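Local coordinates for protein GP23.1 (Bacillus phage spp1, PDB 2XF7) that is a putative chaperone of the phage, a small all-helical protein that packs against copies of itself in the six-subunit deposited assembly, at the interface of chains A and B. Coordinates in Å, arbitrary orientation; residue numbers count along the deposited sequence, not the author numbering. Chains: chain A/B, GP23.1.

Contacts 1 and 2 are neighbouring patches of one A–B interface, the centres of their C-alpha atoms about 9 Å apart. Both draw on helix 7-16 and the segment after helix 35-42 in chain A, and on helices 7-15 and 21-30 in chain B, sharing B:Leu23; contact 2 adds the end of helix 35-42 and the loop residues B:Leu6 and B:Asp32. Contact 1 centres on a C-terminal indole, contact 2 on a carboxylate. Different residues face each other, consistent with a head-to-tail arrangement that may repeat through the six copies; the structure alone does not show whether this is the biological oligomer.

Contact 1: the interface of chains A and B. Residues chain A 15, 45, 49; chain B 9, 13, 18-19, 23.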
# COMPACT_ATOMS: atom_id res chain seq x y z
N LEU A 15 -4.53 -12.70 10.17
CA LEU A 15 -5.67 -11.99 10.77
C LEU A 15 -6.89 -12.05 9.85
O LEU A 15 -8.00 -12.10 10.37
CB LEU A 15 -5.31 -10.55 11.13
CG LEU A 15 -4.30 -10.44 12.29
CD1 LEU A 15 -3.78 -9.03 12.42
CD2 LEU A 15 -4.99 -10.79 13.63
N PRO A 45 -5.28 -14.05 16.96
CA PRO A 45 -6.50 -14.84 16.61
C PRO A 45 -6.65 -14.95 15.10
O PRO A 45 -6.80 -13.92 14.39
CB PRO A 45 -7.66 -14.04 17.24
CG PRO A 45 -7.13 -12.62 17.33
CD PRO A 45 -5.64 -12.75 17.58
N TRP A 49 -9.92 -10.40 11.29
CA TRP A 49 -10.40 -9.49 10.27
C TRP A 49 -11.36 -10.27 9.33
O TRP A 49 -11.09 -11.43 9.01
CB TRP A 49 -9.26 -8.93 9.42
CG TRP A 49 -8.12 -8.14 10.02
CD1 TRP A 49 -6.92 -7.91 9.40
CD2 TRP A 49 -8.03 -7.48 11.30
NE1 TRP A 49 -6.10 -7.16 10.21
CE2 TRP A 49 -6.76 -6.86 11.37
CE3 TRP A 49 -8.88 -7.39 12.41
CZ2 TRP A 49 -6.35 -6.08 12.46
CZ3 TRP A 49 -8.45 -6.65 13.51
CH2 TRP A 49 -7.15 -6.09 13.56
N TYR B 9 -1.14 0.48 10.84
CA TYR B 9 -1.99 -0.68 10.57
C TYR B 9 -2.94 -0.91 11.74
O TYR B 9 -4.13 -1.08 11.53
CB TYR B 9 -1.05 -1.89 10.39
CG TYR B 9 -1.78 -3.17 10.15
CD1 TYR B 9 -2.25 -3.48 8.89
CD2 TYR B 9 -1.89 -4.14 11.16
CE1 TYR B 9 -2.86 -4.69 8.63
CE2 TYR B 9 -2.49 -5.36 10.91
CZ TYR B 9 -2.98 -5.63 9.64
OH TYR B 9 -3.53 -6.84 9.33
N SER B 13 -7.11 -0.19 12.28
CA SER B 13 -8.05 -1.24 12.72
C SER B 13 -8.85 -0.77 13.94
O SER B 13 -10.01 -1.17 14.13
CB SER B 13 -7.31 -2.54 13.00
OG SER B 13 -6.37 -2.45 14.05
N THR B 18 -12.47 -2.72 14.17
CA THR B 18 -12.19 -4.15 14.02
C THR B 18 -11.22 -4.66 15.03
O THR B 18 -11.24 -5.86 15.36
CB THR B 18 -11.77 -4.47 12.61
OG1 THR B 18 -10.63 -3.70 12.29
CG2 THR B 18 -12.87 -4.19 11.61
N ALA B 19 -10.35 -3.78 15.56
CA ALA B 19 -9.43 -4.18 16.63
C ALA B 19 -10.08 -3.84 17.99
O ALA B 19 -10.59 -2.72 18.18
CB ALA B 19 -8.13 -3.36 16.56
N LEU B 23 -7.00 -7.25 21.31
CA LEU B 23 -6.15 -7.48 20.15
C LEU B 23 -4.87 -6.58 20.29
O LEU B 23 -3.81 -7.02 20.01
CB LEU B 23 -6.90 -7.17 18.85
CG LEU B 23 -6.07 -7.55 17.60
CD1 LEU B 23 -5.84 -9.08 17.49
CD2 LEU B 23 -6.67 -7.01 16.36
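A:Trp49 lies in an extended backbone stretch of the C-terminal tail, whereas B:Tyr9, B:Ser13 and B:Leu23 present their side chains from helical backbone. The indole is the main element chain A contributes, with 88 Å² of its surface hidden by chain B. Its CG stands anti to its own carbonyl carbon, beside the backbone N (chi1 -59°), and with this torsion the ring lies against chain B. B:Tyr9, whose CG is anti to the backbone N, meets it tip to tip. The indole NE1 donates to the phenol OH of B:Tyr9 at 2.7 Å, nearly straight at 163° and only 8° out of the indole plane, so the bond fixes the direction of that edge. The six-membered end of the indole runs past helix 7-15 and the following loop: CH2 lies 3.6 Å from CB of B:Ser13, and CZ3 is 3.4 Å from the carbonyl O of B:Thr18. In the second shell, B:Thr18 OG1 donates to the B:Ser13 carbonyl O at 3.2 Å, on a lone pair, tying the turn beside the indole to helix 7-15. CB of A:Leu15 lies 3.5 Å above one indole face, offset toward its rim. B:Leu23 crosses A:Pro45 obliquely, with CD1 of the leucine 3.7 Å from CD of the proline. The site thus joins the C-terminal tail of chain A, backed by helix 7-16, to helices 7-15 and 21-30 of chain B and the loop between them.

Contact 2: the interface of chains A and B. Residues chain A 7, 11, 40, 43-44; chain B 6, 10, 23, 26-27, 30, 32.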
# COMPACT_ATOMS: atom_id res chain seq x y z
N TYR A 7 6.87 -9.64 7.05
CA TYR A 7 6.21 -9.93 8.33
C TYR A 7 4.75 -9.39 8.33
O TYR A 7 3.80 -10.12 8.65
CB TYR A 7 6.99 -9.35 9.50
CG TYR A 7 6.31 -9.66 10.81
CD1 TYR A 7 6.36 -10.93 11.36
CD2 TYR A 7 5.52 -8.71 11.46
CE1 TYR A 7 5.72 -11.24 12.55
CE2 TYR A 7 4.86 -9.00 12.65
CZ TYR A 7 4.97 -10.27 13.21
OH TYR A 7 4.32 -10.58 14.38
N LEU A 11 1.27 -11.45 8.66
CA LEU A 11 0.42 -11.24 9.86
C LEU A 11 -1.00 -10.84 9.38
O LEU A 11 -2.02 -11.37 9.88
CB LEU A 11 1.02 -10.14 10.70
CG LEU A 11 0.13 -9.66 11.85
CD1 LEU A 11 -0.22 -10.83 12.82
CD2 LEU A 11 0.81 -8.56 12.62
N LYS A 40 5.11 -15.71 16.46
CA LYS A 40 4.43 -14.46 16.87
C LYS A 40 3.10 -14.35 16.15
O LYS A 40 2.09 -14.00 16.77
CB LYS A 40 5.24 -13.19 16.58
CG LYS A 40 6.50 -12.98 17.44
CD LYS A 40 7.03 -11.53 17.30
CE LYS A 40 7.37 -10.99 15.90
NZ LYS A 40 7.50 -9.50 15.89
N SER A 43 0.28 -16.45 17.45
CA SER A 43 -0.20 -16.04 18.79
C SER A 43 -1.46 -15.13 18.62
O SER A 43 -2.18 -14.89 19.60
CB SER A 43 0.89 -15.29 19.56
OG SER A 43 1.05 -13.94 19.15
N TYR A 44 -1.65 -14.56 17.40
CA TYR A 44 -2.83 -13.72 17.15
C TYR A 44 -4.05 -14.60 16.81
O TYR A 44 -3.86 -15.69 16.30
CB TYR A 44 -2.58 -12.81 15.93
CG TYR A 44 -1.66 -11.63 16.19
CD1 TYR A 44 -2.18 -10.34 16.40
CD2 TYR A 44 -0.28 -11.78 16.16
CE1 TYR A 44 -1.35 -9.24 16.56
CE2 TYR A 44 0.56 -10.68 16.35
CZ TYR A 44 0.03 -9.40 16.47
OH TYR A 44 0.85 -8.30 16.58
N LEU B 6 4.04 -1.36 12.27
CA LEU B 6 2.60 -1.64 12.22
C LEU B 6 1.77 -0.67 13.00
O LEU B 6 0.60 -0.92 13.22
CB LEU B 6 2.34 -3.09 12.70
CG LEU B 6 2.97 -4.15 11.77
CD1 LEU B 6 2.86 -5.54 12.38
CD2 LEU B 6 2.33 -4.10 10.36
N PHE B 10 -2.41 -0.94 12.97
CA PHE B 10 -3.27 -1.16 14.14
C PHE B 10 -4.17 0.04 14.44
O PHE B 10 -5.33 -0.13 14.85
CB PHE B 10 -2.48 -1.59 15.37
CG PHE B 10 -2.01 -3.03 15.22
CD1 PHE B 10 -2.94 -4.09 15.22
CD2 PHE B 10 -0.66 -3.33 15.08
CE1 PHE B 10 -2.49 -5.43 15.07
CE2 PHE B 10 -0.23 -4.68 14.96
CZ PHE B 10 -1.14 -5.70 14.96
N LEU B 23 -7.00 -7.25 21.31
CA LEU B 23 -6.15 -7.48 20.15
C LEU B 23 -4.87 -6.58 20.29
O LEU B 23 -3.81 -7.02 20.01
CB LEU B 23 -6.90 -7.17 18.85
CG LEU B 23 -6.07 -7.55 17.60
CD1 LEU B 23 -5.84 -9.08 17.49
CD2 LEU B 23 -6.67 -7.01 16.36
N VAL B 26 -2.48 -8.29 22.48
CA VAL B 26 -1.77 -9.38 21.78
C VAL B 26 -0.57 -8.78 21.02
O VAL B 26 0.56 -9.31 21.03
CB VAL B 26 -2.72 -10.15 20.82
CG1 VAL B 26 -1.93 -11.12 19.92
CG2 VAL B 26 -3.85 -10.90 21.57
N ALA B 27 -0.84 -7.66 20.30
CA ALA B 27 0.23 -7.01 19.50
C ALA B 27 1.37 -6.50 20.43
O ALA B 27 2.54 -6.63 20.09
CB ALA B 27 -0.36 -5.88 18.66
N ALA B 30 3.42 -9.46 21.57
CA ALA B 30 4.23 -9.95 20.43
C ALA B 30 5.41 -9.02 20.10
O ALA B 30 6.30 -9.41 19.33
CB ALA B 30 3.33 -10.11 19.19
N ASP B 32 4.86 -6.18 18.48
CA ASP B 32 4.48 -5.50 17.23
C ASP B 32 4.02 -4.05 17.49
O ASP B 32 3.85 -3.24 16.54
CB ASP B 32 3.45 -6.29 16.47
CG ASP B 32 4.05 -7.58 15.92
OD1 ASP B 32 5.30 -7.60 15.62
OD2 ASP B 32 3.30 -8.54 15.75
O HOH W 1 1.21 -11.96 21.25
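Two tyrosines of chain A converge on the carboxylate of B:Asp32 with differently turned rings. A:Tyr7 comes tip to tip, its CG anti to the backbone N and its ring plane 56° from the carboxylate; A:Tyr44 crosses obliquely, its ring only 15° from that plane. Both phenols donate to one oxygen, OD2, but from opposite sides: the A:Tyr7 OH takes the syn lone pair at 2.7 Å, and the A:Tyr44 OH takes the anti lone pair at 2.6 Å. The other oxygen, OD1, makes a salt bridge with the A:Lys40 side-chain amine NZ at 2.9 Å, met from 28° above the carboxylate plane. This lysine is poorly ordered, so its bent chain carries less weight than the phenols. The two phenols may favour the charged form of the aspartate, and the lysine may add to this. The A:Tyr44 ring is sandwiched between a side chain of each subunit: CG1 of B:Val26 sits over one face, 3.8 Å from the ring centroid in a CH-pi contact, while A:Leu11 CD1 lies over the opposite face, toward its rim. CE1 of A:Tyr44 lies 3.9 Å from CZ of B:Phe10, the two side chains meeting tip to tip. A:Leu11 also crosses B:Leu6 obliquely, its CD2 3.7 Å from CD1 of that leucine. Near the backbone of helix 21-30, a water bridges the chains, 2.9 Å from the hydroxyl OG of A:Ser43 and 2.7 Å from the carbonyl O of B:Val26.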